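Local coordinates for mandelate racemase / muconate lactonizing enzyme, C-terminal domain protein (Labrenzia alexandrii, PDB 4E5T), which binds magnesium and probably catalyses an isomerisation or related reaction on a carboxylate substrate, as other members of the enolase superfamily do, at residues Tyr38-Asn43 and Pro321-Ala326; Tyr178-Gly183 and Phe396-Ala401; Ser222-Leu227 and Ala252-Tyr257; Glu352-Pro357 and Leu373-Asn378. All coordinates share one frame; numbering follows the deposited sequence.

Interaction 1: residues Tyr38-Asn43 and Pro321-Ala326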
loop_
_atom_site.group_PDB
_atom_site.type_symbol
_atom_site.label_atom_id
_atom_site.label_comp_id
_atom_site.label_asym_id
_atom_site.label_seq_id
_atom_site.Cartn_x
_atom_site.Cartn_y
_atom_site.Cartn_z
ATOM N N TYR A 38 17.722 44.091 2.613
ATOM C CA TYR A 38 16.297 44.327 2.377
ATOM C C TYR A 38 15.523 43.016 2.228
ATOM O O TYR A 38 16.070 42.009 1.787
ATOM C CB TYR A 38 16.107 45.187 1.141
ATOM C CG TYR A 38 16.709 46.551 1.282
ATOM C CD1 TYR A 38 16.091 47.507 2.066
ATOM C CD2 TYR A 38 17.894 46.891 0.629
ATOM C CE1 TYR A 38 16.619 48.762 2.208
ATOM C CE2 TYR A 38 18.440 48.148 0.771
ATOM C CZ TYR A 38 17.791 49.084 1.570
ATOM O OH TYR A 38 18.289 50.356 1.743
ATOM N N GLY A 39 14.253 43.030 2.609
ATOM C CA GLY A 39 13.441 41.839 2.514
ATOM C C GLY A 39 11.975 42.179 2.425
ATOM O O GLY A 39 11.559 43.289 2.787
ATOM N N GLU A 40 11.195 41.218 1.930
ATOM C CA GLU A 40 9.745 41.368 1.824
ATOM C C GLU A 40 8.993 40.266 2.549
ATOM O O GLU A 40 9.356 39.099 2.494
ATOM C CB GLU A 40 9.293 41.426 0.368
ATOM C CG GLU A 40 7.796 41.598 0.246
ATOM C CD GLU A 40 7.367 42.004 -1.139
ATOM O OE1 GLU A 40 8.250 42.129 -2.006
ATOM O OE2 GLU A 40 6.150 42.202 -1.350
ATOM N N ILE A 41 7.937 40.653 3.242
ATOM C CA ILE A 41 7.094 39.707 3.943
ATOM C C ILE A 41 5.829 39.510 3.138
ATOM O O ILE A 41 5.178 40.482 2.760
ATOM C CB ILE A 41 6.774 40.221 5.350
ATOM C CG1 ILE A 41 8.080 40.277 6.156
ATOM C CG2 ILE A 41 5.722 39.342 6.006
ATOM C CD1 ILE A 41 7.940 40.670 7.607
ATOM N N TYR A 42 5.515 38.257 2.827
ATOM C CA TYR A 42 4.278 37.929 2.121
ATOM C C TYR A 42 3.333 37.262 3.090
ATOM O O TYR A 42 3.478 36.082 3.389
ATOM C CB TYR A 42 4.541 37.024 0.909
ATOM C CG TYR A 42 3.315 36.671 0.079
ATOM C CD1 TYR A 42 2.435 37.655 -0.384
ATOM C CD2 TYR A 42 3.047 35.352 -0.259
ATOM C CE1 TYR A 42 1.305 37.316 -1.157
ATOM C CE2 TYR A 42 1.938 35.005 -1.021
ATOM C CZ TYR A 42 1.064 35.981 -1.473
ATOM O OH TYR A 42 -0.037 35.595 -2.235
ATOM N N ASN A 43 2.377 38.030 3.597
ATOM C CA ASN A 43 1.381 37.479 4.494
ATOM C C ASN A 43 0.172 38.397 4.644
ATOM O O ASN A 43 0.308 39.621 4.667
ATOM C CB ASN A 43 2.001 37.179 5.852
ATOM C CG ASN A 43 1.128 36.286 6.704
ATOM O OD1 ASN A 43 0.556 35.307 6.216
ATOM N ND2 ASN A 43 1.018 36.620 7.986
ATOM N N PRO A 321 8.456 43.910 -5.432
ATOM C CA PRO A 321 9.717 43.611 -6.110
ATOM C C PRO A 321 10.748 42.860 -5.274
ATOM O O PRO A 321 11.511 42.116 -5.871
ATOM C CB PRO A 321 10.242 44.993 -6.518
ATOM C CG PRO A 321 9.534 45.940 -5.634
ATOM C CD PRO A 321 8.191 45.353 -5.362
ATOM N N LEU A 322 10.803 43.024 -3.958
ATOM C CA LEU A 322 11.803 42.247 -3.196
ATOM C C LEU A 322 11.571 40.716 -3.187
ATOM O O LEU A 322 12.525 39.937 -3.279
ATOM C CB LEU A 322 11.984 42.778 -1.778
ATOM C CG LEU A 322 13.122 43.758 -1.543
ATOM C CD1 LEU A 322 13.039 44.962 -2.455
ATOM C CD2 LEU A 322 13.008 44.219 -0.128
ATOM N N VAL A 323 10.319 40.281 -3.090
ATOM C CA VAL A 323 10.041 38.870 -3.307
ATOM C C VAL A 323 10.489 38.468 -4.711
ATOM O O VAL A 323 11.059 37.402 -4.897
ATOM C CB VAL A 323 8.566 38.487 -3.001
ATOM C CG1 VAL A 323 8.233 37.096 -3.492
ATOM C CG2 VAL A 323 8.317 38.551 -1.512
ATOM N N ALA A 324 10.281 39.341 -5.690
ATOM C CA ALA A 324 10.769 39.063 -7.040
ATOM C C ALA A 324 12.281 38.834 -7.055
ATOM O O ALA A 324 12.769 37.943 -7.744
ATOM C CB ALA A 324 10.393 40.176 -7.985
ATOM N N LEU A 325 13.003 39.634 -6.271
ATOM C CA LEU A 325 14.462 39.550 -6.169
ATOM C C LEU A 325 14.921 38.217 -5.619
ATOM O O LEU A 325 15.839 37.600 -6.159
ATOM C CB LEU A 325 15.012 40.662 -5.280
ATOM C CG LEU A 325 15.025 42.090 -5.849
ATOM C CD1 LEU A 325 15.907 43.016 -5.014
ATOM C CD2 LEU A 325 15.470 42.089 -7.292
ATOM N N ALA A 326 14.285 37.775 -4.538
ATOM C CA ALA A 326 14.616 36.478 -3.948
ATOM C C ALA A 326 14.296 35.330 -4.906
ATOM O O ALA A 326 15.126 34.439 -5.103
ATOM C CB ALA A 326 13.911 36.292 -2.612
#
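The strand 38-41 passes across the first turns of the helix beginning at P321, the two short axes coming within 6.9 Å at 108° between their N-to-C directions. The backbones are nearest where the E40 CA and L322 CA atoms lie 5.5 Å apart, so the strand lies over the N-terminal end of the helix. E40 carries the contact. Its CG is anti to the backbone N (chi1 -179°), and the extended chain reaches the helix end, where OE1 accepts a hydrogen bond from V323 N at 3.0 Å. The bond is nearly straight, although the donor stands above the carboxylate plane. The second oxygen, OE2, is held by the backbone N of G320. V323 crosses the glutamate chain at about a right angle, its CG2 resting 3.6 Å from E40 CG and bearing on CB as well. L322 is the apolar counterpart: its CD2 methyl touches Y38 CB at 3.5 Å and lies against the G39 backbone, where there is no side chain, while the residue also packs on M100 of helix 89-110. The Y38 ring leads off the other way, and its hydroxyl is hydrogen-bonded to E379. Such a contact joins the N-terminal capping domain to the barrel domain, the two-part architecture of the enolase superfamily, about 12 Å from the bound magnesium as measured from the V323 side chain. A buried carboxylate met by backbone N-H groups at a helix N terminus would probably be favoured in its charged form, the helix dipole offsetting part of the cost of burial.

Interaction 2: residues Tyr178-Gly183 and Phe396-Ala401; sequences YTIYDG and FQETPA
D182 OD1 is the best-held polar atom, gripped by three donors: T179 OG1 at 2.7 Å, the ring nitrogen ND1 of H184 and, weakly, T179 N. The hydroxyl comes to it from above the carboxylate plane. That same OG1 lies between the backbone N and the carbonyl carbon of its own residue (chi1 79°), where it also accepts from Y181 N at 3.1 Å, an ST turn set within the type I turn T179-D182. An alanine in place of T179 would remove both hydroxyl bonds and would probably loosen the turn that presents its backbone to 396-401. The turn belongs to the loop after strand 169-172 of the barrel domain, and the C-terminal tail joins it through a single beta bridge, T179 with Q397. Q397 N donates to Y178 O at 2.7 Å, almost straight and in the carbonyl plane; Q397 O takes I180 N at 3.1 Å from above its own plane. F396 brings CD1 to the edge of the Y178 ring, 3.7 Å from Y178 CD2, the planes inclined at 76°. I180 CG2 packs 3.6 Å from F396 CB. Y83 of a second subunit meets both aromatic rings, edge-to-face with F396.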
loop_
_atom_site.group_PDB
_atom_site.type_symbol
_atom_site.label_atom_id
_atom_site.label_comp_id
_atom_site.label_asym_id
_atom_site.label_seq_id
_atom_site.Cartn_x
_atom_site.Cartn_y
_atom_site.Cartn_z
ATOM N N TYR A 178 -13.430 32.000 -6.334
ATOM C CA TYR A 178 -12.973 31.174 -5.231
ATOM C C TYR A 178 -13.581 31.659 -3.921
ATOM O O TYR A 178 -13.559 32.849 -3.631
ATOM C CB TYR A 178 -11.438 31.094 -5.171
ATOM C CG TYR A 178 -10.661 32.367 -5.434
ATOM C CD1 TYR A 178 -10.468 32.838 -6.731
ATOM C CD2 TYR A 178 -10.056 33.063 -4.391
ATOM C CE1 TYR A 178 -9.719 33.991 -6.975
ATOM C CE2 TYR A 178 -9.305 34.218 -4.628
ATOM C CZ TYR A 178 -9.141 34.675 -5.920
ATOM O OH TYR A 178 -8.411 35.823 -6.160
ATOM N N THR A 179 -14.142 30.731 -3.147
ATOM C CA THR A 179 -14.922 31.066 -1.946
ATOM C C THR A 179 -14.377 30.473 -0.649
ATOM O O THR A 179 -13.580 29.539 -0.651
ATOM C CB THR A 179 -16.401 30.593 -2.044
ATOM O OG1 THR A 179 -16.481 29.184 -1.756
ATOM C CG2 THR A 179 -16.988 30.876 -3.413
ATOM N N ILE A 180 -14.858 31.004 0.468
ATOM C CA ILE A 180 -14.428 30.553 1.783
ATOM C C ILE A 180 -14.940 29.152 2.114
ATOM O O ILE A 180 -14.612 28.589 3.158
ATOM C CB ILE A 180 -14.925 31.514 2.859
ATOM C CG1 ILE A 180 -16.447 31.625 2.784
ATOM C CG2 ILE A 180 -14.267 32.872 2.685
ATOM C CD1 ILE A 180 -17.072 32.379 3.931
ATOM N N TYR A 181 -15.750 28.590 1.226
ATOM C CA TYR A 181 -16.338 27.289 1.476
ATOM C C TYR A 181 -15.815 26.240 0.504
ATOM O O TYR A 181 -16.405 25.169 0.357
ATOM C CB TYR A 181 -17.849 27.382 1.387
ATOM C CG TYR A 181 -18.471 28.259 2.454
ATOM C CD1 TYR A 181 -18.169 28.082 3.793
ATOM C CD2 TYR A 181 -19.359 29.275 2.114
ATOM C CE1 TYR A 181 -18.743 28.877 4.758
ATOM C CE2 TYR A 181 -19.927 30.076 3.075
ATOM C CZ TYR A 181 -19.617 29.873 4.390
ATOM O OH TYR A 181 -20.191 30.665 5.343
ATOM N N ASP A 182 -14.703 26.557 -0.156
ATOM C CA ASP A 182 -14.066 25.655 -1.106
ATOM C C ASP A 182 -13.540 24.406 -0.387
ATOM O O ASP A 182 -13.274 24.464 0.813
ATOM C CB ASP A 182 -12.956 26.407 -1.850
ATOM C CG ASP A 182 -13.511 27.362 -2.917
ATOM O OD1 ASP A 182 -14.755 27.463 -3.025
ATOM O OD2 ASP A 182 -12.710 28.013 -3.640
ATOM N N GLY A 183 -13.395 23.274 -1.090
ATOM C CA GLY A 183 -13.623 23.159 -2.525
ATOM C C GLY A 183 -15.075 22.996 -2.922
ATOM O O GLY A 183 -15.906 22.472 -2.166
ATOM N N PHE A 396 -11.090 35.979 -0.471
ATOM C CA PHE A 396 -12.028 35.049 -1.108
ATOM C C PHE A 396 -13.380 35.712 -1.400
ATOM O O PHE A 396 -13.655 36.816 -0.917
ATOM C CB PHE A 396 -12.305 33.863 -0.175
ATOM C CG PHE A 396 -11.248 32.782 -0.177
ATOM C CD1 PHE A 396 -11.228 31.809 -1.169
ATOM C CD2 PHE A 396 -10.319 32.698 0.859
ATOM C CE1 PHE A 396 -10.273 30.795 -1.150
ATOM C CE2 PHE A 396 -9.355 31.689 0.886
ATOM C CZ PHE A 396 -9.329 30.741 -0.119
ATOM N N GLN A 397 -14.226 35.024 -2.174
ATOM C CA GLN A 397 -15.667 35.316 -2.219
ATOM C C GLN A 397 -16.403 34.660 -1.021
ATOM O O GLN A 397 -16.272 33.462 -0.782
ATOM C CB GLN A 397 -16.290 34.858 -3.546
ATOM C CG GLN A 397 -17.795 35.156 -3.646
ATOM C CD GLN A 397 -18.447 34.562 -4.881
ATOM O OE1 GLN A 397 -19.007 33.465 -4.832
ATOM N NE2 GLN A 397 -18.383 35.287 -6.000
ATOM N N GLU A 398 -17.176 35.436 -0.267
ATOM C CA GLU A 398 -17.740 34.925 0.986
ATOM C C GLU A 398 -19.181 34.425 0.872
ATOM O O GLU A 398 -19.827 34.144 1.881
ATOM C CB GLU A 398 -17.610 35.960 2.108
ATOM C CG GLU A 398 -16.160 36.323 2.420
ATOM C CD GLU A 398 -16.045 37.449 3.432
ATOM O OE1 GLU A 398 -14.916 37.694 3.927
ATOM O OE2 GLU A 398 -17.082 38.092 3.727
ATOM N N THR A 399 -19.688 34.331 -0.354
ATOM C CA THR A 399 -20.913 33.584 -0.609
ATOM C C THR A 399 -20.500 32.206 -1.139
ATOM O O THR A 399 -19.393 32.047 -1.661
ATOM C CB THR A 399 -21.853 34.311 -1.615
ATOM O OG1 THR A 399 -21.233 34.406 -2.906
ATOM C CG2 THR A 399 -22.195 35.699 -1.116
ATOM N N PRO A 400 -21.374 31.199 -0.985
ATOM C CA PRO A 400 -21.097 29.886 -1.578
ATOM C C PRO A 400 -20.907 29.979 -3.091
ATOM O O PRO A 400 -21.277 30.975 -3.709
ATOM C CB PRO A 400 -22.363 29.096 -1.265
ATOM C CG PRO A 400 -22.934 29.762 -0.059
ATOM C CD PRO A 400 -22.628 31.211 -0.213
ATOM N N ALA A 401 -20.331 28.938 -3.674
ATOM C CA ALA A 401 -20.072 28.885 -5.107
ATOM C C ALA A 401 -21.343 28.654 -5.937
ATOM O O ALA A 401 -22.168 27.803 -5.598
ATOM C CB ALA A 401 -19.086 27.811 -5.378
#

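Interaction 3: residues Ser222-Leu227 and Ala252-Tyr257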
loop_
_atom_site.group_PDB
_atom_site.type_symbol
_atom_site.label_atom_id
_atom_site.label_comp_id
_atom_site.label_asym_id
_atom_site.label_seq_id
_atom_site.Cartn_x
_atom_site.Cartn_y
_atom_site.Cartn_z
ATOM N N SER A 222 -13.025 15.654 -7.374
ATOM C CA SER A 222 -13.912 15.279 -8.472
ATOM C C SER A 222 -14.147 16.449 -9.446
ATOM O O SER A 222 -14.129 16.276 -10.662
ATOM C CB SER A 222 -15.245 14.731 -7.944
ATOM O OG SER A 222 -15.906 15.676 -7.117
ATOM N N GLY A 223 -14.358 17.642 -8.909
ATOM C CA GLY A 223 -14.646 18.782 -9.753
ATOM C C GLY A 223 -13.438 19.123 -10.584
ATOM O O GLY A 223 -13.553 19.525 -11.737
ATOM N N ALA A 224 -12.266 18.947 -9.988
ATOM C CA ALA A 224 -11.017 19.243 -10.663
ATOM C C ALA A 224 -10.776 18.274 -11.812
ATOM O O ALA A 224 -10.246 18.670 -12.858
ATOM C CB ALA A 224 -9.884 19.211 -9.694
ATOM N N LYS A 225 -11.176 17.012 -11.638
ATOM C CA LYS A 225 -11.058 16.047 -12.737
ATOM C C LYS A 225 -12.055 16.331 -13.873
ATOM O O LYS A 225 -11.724 16.168 -15.042
ATOM C CB LYS A 225 -11.151 14.601 -12.245
ATOM C CG LYS A 225 -10.138 14.258 -11.167
ATOM C CD LYS A 225 -9.884 12.755 -11.039
ATOM C CE LYS A 225 -11.160 11.938 -11.134
ATOM N NZ LYS A 225 -10.901 10.491 -10.951
ATOM N N ARG A 226 -13.262 16.765 -13.526
ATOM C CA ARG A 226 -14.255 17.163 -14.512
ATOM C C ARG A 226 -13.689 18.238 -15.454
ATOM O O ARG A 226 -13.947 18.235 -16.665
ATOM C CB ARG A 226 -15.527 17.670 -13.815
ATOM C CG ARG A 226 -16.330 16.586 -13.100
ATOM C CD ARG A 226 -17.606 17.143 -12.478
ATOM N NE ARG A 226 -18.556 17.600 -13.485
ATOM C CZ ARG A 226 -19.473 18.539 -13.274
ATOM N NH1 ARG A 226 -19.562 19.130 -12.094
ATOM N NH2 ARG A 226 -20.295 18.899 -14.247
ATOM N N LEU A 227 -12.895 19.140 -14.895
ATOM C CA LEU A 227 -12.369 20.258 -15.651
ATOM C C LEU A 227 -11.130 19.863 -16.440
ATOM O O LEU A 227 -11.001 20.201 -17.622
ATOM C CB LEU A 227 -12.055 21.415 -14.706
ATOM C CG LEU A 227 -11.303 22.574 -15.334
ATOM C CD1 LEU A 227 -12.066 23.067 -16.521
ATOM C CD2 LEU A 227 -11.121 23.651 -14.307
ATOM N N ALA A 252 -3.065 14.570 -5.144
ATOM C CA ALA A 252 -2.338 13.586 -5.920
ATOM C C ALA A 252 -3.292 12.744 -6.781
ATOM O O ALA A 252 -2.901 12.188 -7.811
ATOM C CB ALA A 252 -1.517 12.733 -5.025
ATOM N N GLU A 253 -4.553 12.666 -6.372
ATOM C CA GLU A 253 -5.548 11.938 -7.146
ATOM C C GLU A 253 -5.865 12.710 -8.441
ATOM O O GLU A 253 -5.997 12.123 -9.507
ATOM C CB GLU A 253 -6.803 11.664 -6.303
ATOM C CG GLU A 253 -7.411 10.264 -6.488
ATOM C CD GLU A 253 -6.706 9.176 -5.668
ATOM O OE1 GLU A 253 -5.982 8.342 -6.260
ATOM O OE2 GLU A 253 -6.893 9.145 -4.432
ATOM N N VAL A 254 -5.955 14.030 -8.350
ATOM C CA VAL A 254 -6.118 14.858 -9.537
ATOM C C VAL A 254 -4.919 14.735 -10.451
ATOM O O VAL A 254 -5.066 14.574 -11.656
ATOM C CB VAL A 254 -6.290 16.339 -9.178
ATOM C CG1 VAL A 254 -6.346 17.200 -10.447
ATOM C CG2 VAL A 254 -7.540 16.531 -8.310
ATOM N N ALA A 255 -3.731 14.816 -9.868
ATOM C CA ALA A 255 -2.492 14.788 -10.639
ATOM C C ALA A 255 -2.295 13.471 -11.407
ATOM O O ALA A 255 -1.897 13.481 -12.584
ATOM C CB ALA A 255 -1.301 15.075 -9.734
ATOM N N ARG A 256 -2.582 12.352 -10.742
ATOM C CA ARG A 256 -2.533 11.029 -11.376
ATOM C C ARG A 256 -3.531 10.906 -12.518
ATOM O O ARG A 256 -3.271 10.210 -13.501
ATOM C CB ARG A 256 -2.827 9.917 -10.368
ATOM C CG ARG A 256 -1.640 9.464 -9.566
ATOM C CD ARG A 256 -1.982 8.221 -8.775
ATOM N NE ARG A 256 -2.873 8.494 -7.651
ATOM C CZ ARG A 256 -2.457 8.832 -6.433
ATOM N NH1 ARG A 256 -1.159 8.951 -6.181
ATOM N NH2 ARG A 256 -3.338 9.056 -5.466
ATOM N N TYR A 257 -4.675 11.570 -12.389
ATOM C CA TYR A 257 -5.717 11.420 -13.392
ATOM C C TYR A 257 -5.344 12.029 -14.732
ATOM O O TYR A 257 -5.605 11.431 -15.781
ATOM C CB TYR A 257 -7.068 11.982 -12.914
ATOM C CG TYR A 257 -8.172 11.808 -13.940
ATOM C CD1 TYR A 257 -8.599 10.539 -14.316
ATOM C CD2 TYR A 257 -8.768 12.910 -14.557
ATOM C CE1 TYR A 257 -9.592 10.363 -15.272
ATOM C CE2 TYR A 257 -9.766 12.748 -15.511
ATOM C CZ TYR A 257 -10.175 11.470 -15.864
ATOM O OH TYR A 257 -11.162 11.285 -16.811
#
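The helices 222-227 and 252-257 run side by side in nearly the same direction, their short axes 9.4 Å apart and inclined by 21°, with K225 opposite V254. K225 and Y257 supply most of the contact, crossing at about a right angle. The lysine chain leaves with CG anti to its carbonyl carbon and bends at chi3 (-42°), which lays it over one face of the tyrosine ring. K225 CD touches Y257 CB at 3.5 Å; further along, CE sits 4.3 Å from the ring centroid in a CH-pi contact, offset toward the rim. The ammonium NZ, 4.5 Å from that centroid, makes a cation-pi interaction, and it also forms weak hydrogen bonds to the backbone O atoms of A255 and T258 of a third subunit, so the charge is probably stabilised by both the ring and the interface. Beside this pair, A224 CB meets V254 CG2 at 3.8 Å, a small apolar seam. These are successive outer helices of the TIM-barrel domain, 221-231 and 248-257, joined through barrel strand 238-240. A224 also packs on P242 and I243 just beyond that strand, while L227 turns to the preceding helix, 188-205.

Interaction 4: residues Glu352-Pro357 and Leu373-Asn378; sequences ELLTTP and LGHDLN
The H375 imidazole meets 352-357 by its edge: T356 O and P357 O both lie near the ring plane, and L373 O of its own segment is also at the rim. ND1 donates to T356 O at 2.8 Å, a straight bond (170°) only slightly out of the ring plane, although it reaches the carbonyl from above the carbonyl's own plane. P357 O follows 3.2 Å from H375 CE1. CG is anti to the carbonyl carbon (chi1 -50°), which brings the ring to 352-357, and the bond from ND1 sets its rotation; L354 CD1 packs 4.1 Å from H375 CB. An alanine replacing H375 would remove this donor and ring, and the backbone at T356 and P357 would probably be held less firmly. The segments lie at either end of the stretch containing the antiparallel strands 359-361 and 364-366, and they are tied by a single beta bridge, L354 with L377. N378 N donates to L353 O at 2.8 Å, and T355 N to D376 O at 3.0 Å. L377 CD1 lies against L353 O, with both leucines also packing on F26 of strand 23-31. N378 is the N-cap of helix 379-383, its OD1 accepting from V381 N, whereas D376 carries its charge to K108 in a salt bridge.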
loop_
_atom_site.group_PDB
_atom_site.type_symbol
_atom_site.label_atom_id
_atom_site.label_comp_id
_atom_site.label_asym_id
_atom_site.label_seq_id
_atom_site.Cartn_x
_atom_site.Cartn_y
_atom_site.Cartn_z
ATOM N N GLU A 352 10.178 51.812 -9.738
ATOM C CA GLU A 352 10.365 53.007 -8.921
ATOM C C GLU A 352 10.842 52.608 -7.517
ATOM O O GLU A 352 11.709 53.268 -6.943
ATOM C CB GLU A 352 9.078 53.850 -8.899
ATOM C CG GLU A 352 9.174 55.206 -8.204
ATOM C CD GLU A 352 7.825 55.929 -8.185
ATOM O OE1 GLU A 352 6.918 55.473 -8.924
ATOM O OE2 GLU A 352 7.666 56.934 -7.436
ATOM N N LEU A 353 10.295 51.509 -6.991
ATOM C CA LEU A 353 10.701 50.962 -5.682
ATOM C C LEU A 353 12.154 50.455 -5.627
ATOM O O LEU A 353 12.748 50.351 -4.561
ATOM C CB LEU A 353 9.725 49.868 -5.197
ATOM C CG LEU A 353 8.411 50.350 -4.566
ATOM C CD1 LEU A 353 7.451 49.191 -4.361
ATOM C CD2 LEU A 353 8.629 51.097 -3.254
ATOM N N LEU A 354 12.722 50.147 -6.780
ATOM C CA LEU A 354 14.125 49.779 -6.852
ATOM C C LEU A 354 15.084 50.950 -7.238
ATOM O O LEU A 354 14.693 51.960 -7.823
ATOM C CB LEU A 354 14.298 48.563 -7.767
ATOM C CG LEU A 354 13.502 47.364 -7.258
ATOM C CD1 LEU A 354 13.810 46.123 -8.068
ATOM C CD2 LEU A 354 13.793 47.138 -5.777
ATOM N N THR A 355 16.339 50.791 -6.857
ATOM C CA THR A 355 17.379 51.767 -7.085
ATOM C C THR A 355 17.821 51.626 -8.532
ATOM O O THR A 355 18.275 52.587 -9.170
ATOM C CB THR A 355 18.539 51.466 -6.118
ATOM O OG1 THR A 355 18.549 52.441 -5.074
ATOM C CG2 THR A 355 19.882 51.443 -6.813
ATOM N N THR A 356 17.665 50.407 -9.035
ATOM C CA THR A 356 17.955 50.049 -10.407
ATOM C C THR A 356 16.965 48.932 -10.680
ATOM O O THR A 356 16.798 48.042 -9.844
ATOM C CB THR A 356 19.368 49.480 -10.540
ATOM O OG1 THR A 356 19.538 48.400 -9.610
ATOM C CG2 THR A 356 20.409 50.534 -10.255
ATOM N N PRO A 357 16.304 48.961 -11.844
ATOM C CA PRO A 357 15.122 48.114 -12.060
ATOM C C PRO A 357 15.447 46.662 -12.408
ATOM O O PRO A 357 16.562 46.365 -12.826
ATOM C CB PRO A 357 14.438 48.792 -13.248
ATOM C CG PRO A 357 15.584 49.352 -14.037
ATOM C CD PRO A 357 16.595 49.813 -13.012
ATOM N N LEU A 373 20.854 40.548 -3.192
ATOM C CA LEU A 373 19.649 40.354 -3.977
ATOM C C LEU A 373 19.797 41.033 -5.324
ATOM O O LEU A 373 19.028 40.751 -6.250
ATOM C CB LEU A 373 18.420 40.874 -3.243
ATOM C CG LEU A 373 18.116 40.238 -1.884
ATOM C CD1 LEU A 373 17.036 41.040 -1.168
ATOM C CD2 LEU A 373 17.719 38.769 -2.032
ATOM N N GLY A 374 20.784 41.920 -5.438
ATOM C CA GLY A 374 21.155 42.459 -6.734
ATOM C C GLY A 374 20.606 43.840 -7.000
ATOM O O GLY A 374 21.037 44.541 -7.928
ATOM N N HIS A 375 19.630 44.221 -6.186
ATOM C CA HIS A 375 19.004 45.530 -6.272
ATOM C C HIS A 375 18.720 46.021 -4.857
ATOM O O HIS A 375 18.648 45.227 -3.922
ATOM C CB HIS A 375 17.710 45.449 -7.079
ATOM C CG HIS A 375 17.859 44.746 -8.396
ATOM N ND1 HIS A 375 17.698 45.390 -9.604
ATOM C CD2 HIS A 375 18.152 43.458 -8.693
ATOM C CE1 HIS A 375 17.877 44.524 -10.587
ATOM N NE2 HIS A 375 18.161 43.345 -10.059
ATOM N N ASP A 376 18.582 47.332 -4.706
ATOM C CA ASP A 376 18.372 47.936 -3.401
ATOM C C ASP A 376 17.012 48.631 -3.338
ATOM O O ASP A 376 16.503 49.124 -4.349
ATOM C CB ASP A 376 19.486 48.937 -3.094
ATOM C CG ASP A 376 20.763 48.267 -2.619
ATOM O OD1 ASP A 376 20.659 47.147 -2.063
ATOM O OD2 ASP A 376 21.858 48.864 -2.799
ATOM N N LEU A 377 16.417 48.657 -2.149
ATOM C CA LEU A 377 15.134 49.314 -1.990
ATOM C C LEU A 377 15.324 50.822 -1.994
ATOM O O LEU A 377 16.158 51.373 -1.275
ATOM C CB LEU A 377 14.425 48.861 -0.709
ATOM C CG LEU A 377 13.039 49.478 -0.437
ATOM C CD1 LEU A 377 11.976 48.995 -1.399
ATOM C CD2 LEU A 377 12.590 49.279 1.015
ATOM N N ASN A 378 14.553 51.492 -2.827
ATOM C CA ASN A 378 14.485 52.925 -2.764
ATOM C C ASN A 378 13.650 53.280 -1.542
ATOM O O ASN A 378 12.435 53.408 -1.625
ATOM C CB ASN A 378 13.852 53.452 -4.038
ATOM C CG ASN A 378 14.075 54.921 -4.221
ATOM O OD1 ASN A 378 14.119 55.668 -3.247
ATOM N ND2 ASN A 378 14.214 55.354 -5.474
#

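How the interactions relate
From the N terminus, the chain opens interaction 1 at strand 36-41 of the capping domain and closes it at barrel helix 321-332. Interaction 2 opens between these at 178-183 and closes only in the tail at 396-401, so the two cross. Interaction 3, joining two successive barrel helices, is nested in the loops of both. Interaction 4 follows interaction 1 in series and is nested within interaction 2. Interactions 1 and 4 touch: Y38 packs on L377 and L325 on H375, making one continuous region between capping domain and barrel. Interactions 2 and 3 lie far from interaction 4, with centres about 37 and 42 Å from it, and both touch a third subunit.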